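Transaminase (Bacillus megaterium, PDB 5G0A) catalyses the S-selective, pyridoxal-5'-phosphate-dependent transfer of amino groups, as an omega-transaminase of the class-III aminotransferase family. Local coordinates at the interface of chains A and B. Sequence-based numbering; all coordinates share one arbitrary frame. Chains: chain A/B, Transaminase.

Contact 1: the interface of chains A and B. Residues chain A 84-86, 89, 328, 330; chain B 58-59, 61.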
loop_
_atom_site.group_PDB
_atom_site.type_symbol
_atom_site.label_atom_id
_atom_site.label_comp_id
_atom_site.label_asym_id
_atom_site.label_seq_id
_atom_site.Cartn_x
_atom_site.Cartn_y
_atom_site.Cartn_z
ATOM N N PHE A 84 0.041 36.296 -15.400
ATOM C CA PHE A 84 0.111 34.853 -15.260
ATOM C C PHE A 84 -0.756 34.207 -16.331
ATOM O O PHE A 84 -1.895 34.627 -16.541
ATOM C CB PHE A 84 -0.411 34.407 -13.883
ATOM C CG PHE A 84 -0.563 32.912 -13.781
ATOM C CD1 PHE A 84 0.574 32.093 -13.778
ATOM C CD2 PHE A 84 -1.837 32.317 -13.782
ATOM C CE1 PHE A 84 0.443 30.718 -13.738
ATOM C CE2 PHE A 84 -1.967 30.933 -13.738
ATOM C CZ PHE A 84 -0.831 30.137 -13.700
ATOM N N VAL A 85 -0.204 33.190 -16.988
ATOM C CA VAL A 85 -0.975 32.227 -17.778
ATOM C C VAL A 85 -0.537 30.821 -17.393
ATOM O O VAL A 85 0.627 30.613 -17.031
ATOM C CB VAL A 85 -0.867 32.410 -19.314
ATOM C CG1 VAL A 85 -1.454 33.760 -19.732
ATOM C CG2 VAL A 85 0.573 32.248 -19.805
ATOM N N TRP A 86 -1.473 29.877 -17.449
ATOM C CA TRP A 86 -1.155 28.489 -17.134
ATOM C C TRP A 86 -0.712 27.745 -18.380
ATOM O O TRP A 86 -0.642 28.326 -19.480
ATOM C CB TRP A 86 -2.310 27.783 -16.390
ATOM C CG TRP A 86 -3.573 27.416 -17.175
ATOM C CD1 TRP A 86 -4.605 28.252 -17.539
ATOM C CD2 TRP A 86 -3.988 26.094 -17.529
ATOM N NE1 TRP A 86 -5.611 27.521 -18.173
ATOM C CE2 TRP A 86 -5.256 26.198 -18.171
ATOM C CE3 TRP A 86 -3.401 24.826 -17.382
ATOM C CZ2 TRP A 86 -5.945 25.067 -18.670
ATOM C CZ3 TRP A 86 -4.080 23.701 -17.882
ATOM C CH2 TRP A 86 -5.342 23.842 -18.531
ATOM N N TYR A 89 -1.529 27.762 -22.313
ATOM C CA TYR A 89 -1.184 28.906 -23.152
ATOM C C TYR A 89 0.323 28.911 -23.394
ATOM O O TYR A 89 1.106 28.430 -22.570
ATOM C CB TYR A 89 -1.610 30.196 -22.460
ATOM C CG TYR A 89 -3.106 30.397 -22.373
ATOM C CD1 TYR A 89 -3.840 30.796 -23.498
ATOM C CD2 TYR A 89 -3.796 30.217 -21.171
ATOM C CE1 TYR A 89 -5.218 30.967 -23.432
ATOM C CE2 TYR A 89 -5.175 30.412 -21.095
ATOM C CZ TYR A 89 -5.875 30.795 -22.238
ATOM O OH TYR A 89 -7.236 30.996 -22.192
ATOM N N VAL A 328 -2.675 18.742 -14.373
ATOM C CA VAL A 328 -2.560 20.209 -14.294
ATOM C C VAL A 328 -1.876 20.584 -12.998
ATOM O O VAL A 328 -2.165 20.020 -11.953
ATOM C CB VAL A 328 -3.931 20.925 -14.415
ATOM C CG1 VAL A 328 -4.937 20.418 -13.378
ATOM C CG2 VAL A 328 -3.764 22.452 -14.308
ATOM N N THR A 330 -1.084 24.359 -11.270
ATOM C CA THR A 330 -1.427 25.761 -11.548
ATOM C C THR A 330 -0.208 26.528 -12.058
ATOM O O THR A 330 -0.250 27.113 -13.141
ATOM C CB THR A 330 -2.019 26.478 -10.312
ATOM O OG1 THR A 330 -3.190 25.782 -9.891
ATOM C CG2 THR A 330 -2.430 27.893 -10.666
ATOM N N GLN B 58 -7.857 32.429 -15.549
ATOM C CA GLN B 58 -6.899 31.300 -15.752
ATOM C C GLN B 58 -7.389 30.007 -15.099
ATOM O O GLN B 58 -8.075 29.226 -15.741
ATOM C CB GLN B 58 -5.468 31.665 -15.312
ATOM C CG GLN B 58 -4.888 32.765 -16.216
ATOM C CD GLN B 58 -4.767 32.262 -17.640
ATOM O OE1 GLN B 58 -3.989 31.369 -17.920
ATOM N NE2 GLN B 58 -5.555 32.839 -18.555
ATOM N N LEU B 59 -7.025 29.802 -13.835
ATOM C CA LEU B 59 -7.496 28.650 -13.063
ATOM C C LEU B 59 -8.123 29.170 -11.782
ATOM O O LEU B 59 -7.829 28.672 -10.694
ATOM C CB LEU B 59 -6.330 27.671 -12.784
ATOM C CG LEU B 59 -5.720 27.045 -14.055
ATOM C CD1 LEU B 59 -4.422 26.299 -13.728
ATOM C CD2 LEU B 59 -6.705 26.110 -14.753
ATOM N N CYS B 61 -7.576 31.919 -10.275
ATOM C CA CYS B 61 -6.358 32.081 -9.477
ATOM C C CYS B 61 -5.655 33.431 -9.601
ATOM O O CYS B 61 -4.634 33.663 -8.949
ATOM C CB CYS B 61 -5.359 30.941 -9.779
ATOM S SG CYS B 61 -4.782 30.875 -11.496
HETATM O O HOH W 1 -8.236 28.775 -18.479
#
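B:Gln58 of one subunit reaches across the dimer interface onto the loop segment A:Phe84 to A:Trp86 of the other, as expected for a class-III aminotransferase, whose subunits pair closely. Its CB lies near CE2 of the A:Phe84 ring, and CG follows alongside the rim at CD2 and sits 3.5 Å from the A:Phe84 carbonyl oxygen O. A bend at the next bond, chi2 -63°, turns the amide away from the phenyl ring towards the backbone beyond it. CD then passes CA of A:Val85, and OE1 accepts a hydrogen bond from the A:Trp86 backbone N, 3.0 Å away, with the donor in the carbonyl plane and an angle of 155° at the hydrogen. The other branch of the amide, NE2, lies 3.5 Å from CE2 of A:Tyr89. Glutamine suits the place because its methylenes can lie along the rim of an aromatic ring while its tip satisfies a backbone N-H.

B:Leu59, the next residue in the short helix 57-60, meets the indole of A:Trp86. Its CD2 methyl stands over one face, 3.8 Å from the centroid of the five-membered ring, a CH-pi contact. The other methyl, CD1, touches CB of A:Trp86 and CA of A:Thr330, with CG2 of A:Val328 nearby; a branched side chain can thus serve the indole and the neighbouring loop together. SG of B:Cys61, a compact and polarisable group, lies 3.6 Å from CE2 of A:Phe84. The indole also keeps its polar atom paired: NE1 of A:Trp86 hydrogen-bonds to water 1 at 2.9 Å, and that water hydrogen-bonds in turn to the main-chain O of B:Gln58.

Contact 2: the interface of chains A and B. Residues chain A 130, 133-134, 138-139; chain B 179-181.
B:Ile180 and B:Pro181, on a loop of one subunit, lie against helix 121-136 of the other in this class-III aminotransferase, making an apolar piece of the dimer interface. The isoleucine side chain divides its branches between three helix residues. Its tip, CD1, points at the amide of A:Asn130, 3.6 Å from CG, and the two side chains meet at a slant. CG1 faces CG of A:Leu134, while CG2, anti to the backbone N of B:Ile180, is directed towards CB of A:Arg133. A beta-branched residue suits this position because its two arms diverge at CB and can touch neighbouring side chains on one helix.

A:Arg133 runs at about a right angle to B:Ile180. Extended from CG to NE, with chi2 172°, it carries its guanidinium past the apolar contact and back to its own chain. There NE donates a hydrogen bond to the carbonyl O of A:Pro139 at 2.7 Å, with 155° at the hydrogen. This acceptor lies close to the guanidinium plane, although NE is tilted from the plane of the carbonyl. The bond ties the helix to the residue just before strand 140-144, beside the place where B:Pro181 packs.

The compact ring of B:Pro181 packs against the backbones of A:Arg133 and A:Arg138, which lie on the same side of it. CG lies 3.5 Å from the A:Arg133 carbonyl oxygen O, and CB lies 3.8 Å from CA of A:Pro139.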
loop_
_atom_site.group_PDB
_atom_site.type_symbol
_atom_site.label_atom_id
_atom_site.label_comp_id
_atom_site.label_asym_id
_atom_site.label_seq_id
_atom_site.Cartn_x
_atom_site.Cartn_y
_atom_site.Cartn_z
ATOM N N ASN A 130 5.776 9.643 -12.407
ATOM C CA ASN A 130 4.515 9.436 -13.114
ATOM C C ASN A 130 4.770 9.041 -14.583
ATOM O O ASN A 130 4.157 8.085 -15.100
ATOM C CB ASN A 130 3.668 10.707 -13.068
ATOM C CG ASN A 130 3.111 10.996 -11.662
ATOM O OD1 ASN A 130 3.193 10.147 -10.782
ATOM N ND2 ASN A 130 2.529 12.181 -11.465
ATOM N N ARG A 133 6.360 5.524 -15.003
ATOM C CA ARG A 133 5.359 4.491 -14.751
ATOM C C ARG A 133 4.331 4.378 -15.874
ATOM O O ARG A 133 3.954 3.276 -16.243
ATOM C CB ARG A 133 4.670 4.739 -13.398
ATOM C CG ARG A 133 5.621 4.448 -12.235
ATOM C CD ARG A 133 5.003 4.884 -10.906
ATOM N NE ARG A 133 5.691 4.221 -9.783
ATOM C CZ ARG A 133 6.039 4.809 -8.642
ATOM N NH1 ARG A 133 5.773 6.100 -8.426
ATOM N NH2 ARG A 133 6.634 4.080 -7.695
ATOM N N LEU A 134 3.916 5.516 -16.425
ATOM C CA LEU A 134 2.974 5.515 -17.544
ATOM C C LEU A 134 3.617 4.960 -18.817
ATOM O O LEU A 134 2.984 4.169 -19.532
ATOM C CB LEU A 134 2.434 6.914 -17.792
ATOM C CG LEU A 134 1.364 7.367 -16.783
ATOM C CD1 LEU A 134 1.192 8.863 -16.967
ATOM C CD2 LEU A 134 0.036 6.621 -16.957
ATOM N N ARG A 138 4.367 0.122 -15.667
ATOM C CA ARG A 138 4.879 -0.712 -14.563
ATOM C C ARG A 138 4.931 0.102 -13.279
ATOM O O ARG A 138 5.131 1.318 -13.312
ATOM C CB ARG A 138 6.298 -1.202 -14.845
ATOM C CG ARG A 138 6.429 -2.049 -16.117
ATOM C CD ARG A 138 7.910 -2.178 -16.350
ATOM N NE ARG A 138 8.163 -2.794 -17.666
ATOM C CZ ARG A 138 9.361 -2.845 -18.237
ATOM N NH1 ARG A 138 10.424 -2.334 -17.628
ATOM N NH2 ARG A 138 9.483 -3.421 -19.439
ATOM N N PRO A 139 4.753 -0.571 -12.130
ATOM C CA PRO A 139 4.632 0.228 -10.887
ATOM C C PRO A 139 5.907 0.496 -10.097
ATOM O O PRO A 139 5.964 1.519 -9.399
ATOM C CB PRO A 139 3.723 -0.639 -10.020
ATOM C CG PRO A 139 3.957 -2.054 -10.486
ATOM C CD PRO A 139 4.243 -1.940 -11.976
ATOM N N GLN B 179 -4.305 4.544 -15.919
ATOM C CA GLN B 179 -4.009 5.222 -14.651
ATOM C C GLN B 179 -2.535 4.945 -14.342
ATOM O O GLN B 179 -1.950 4.009 -14.885
ATOM C CB GLN B 179 -4.951 4.725 -13.553
ATOM C CG GLN B 179 -6.429 4.905 -13.941
ATOM C CD GLN B 179 -7.408 4.629 -12.814
ATOM O OE1 GLN B 179 -7.173 4.999 -11.660
ATOM N NE2 GLN B 179 -8.530 3.985 -13.151
ATOM N N ILE B 180 -1.912 5.783 -13.512
ATOM C CA ILE B 180 -0.514 5.606 -13.148
ATOM C C ILE B 180 -0.302 4.351 -12.277
ATOM O O ILE B 180 -0.807 4.257 -11.144
ATOM C CB ILE B 180 0.022 6.832 -12.374
ATOM C CG1 ILE B 180 -0.203 8.131 -13.175
ATOM C CG2 ILE B 180 1.500 6.656 -12.032
ATOM C CD1 ILE B 180 -0.006 9.382 -12.329
ATOM N N PRO B 181 0.453 3.374 -12.794
ATOM C CA PRO B 181 0.706 2.147 -12.046
ATOM C C PRO B 181 1.405 2.439 -10.719
ATOM O O PRO B 181 2.306 3.280 -10.661
ATOM C CB PRO B 181 1.678 1.379 -12.961
ATOM C CG PRO B 181 1.337 1.862 -14.335
ATOM C CD PRO B 181 0.989 3.309 -14.175
#

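Contact 1 and contact 2 belong to the same two-fold interface between chains A and B, and the centres of their C-alpha atoms are about 26 Å apart. They share no residue. Contact 1 joins helix 57-60 of chain B to loops of chain A, whereas contact 2 sets a chain B loop following strand 177-178 against helix 121-136 of chain A. That helix starts with the cofactor-binding A:Gly121 and A:Ser122, just after A:Thr120, so subunit pairing may help to steady this part of the pyridoxal-5'-phosphate pocket. By symmetry each contact recurs with the chains exchanged, distributing the attachment over well-separated regions.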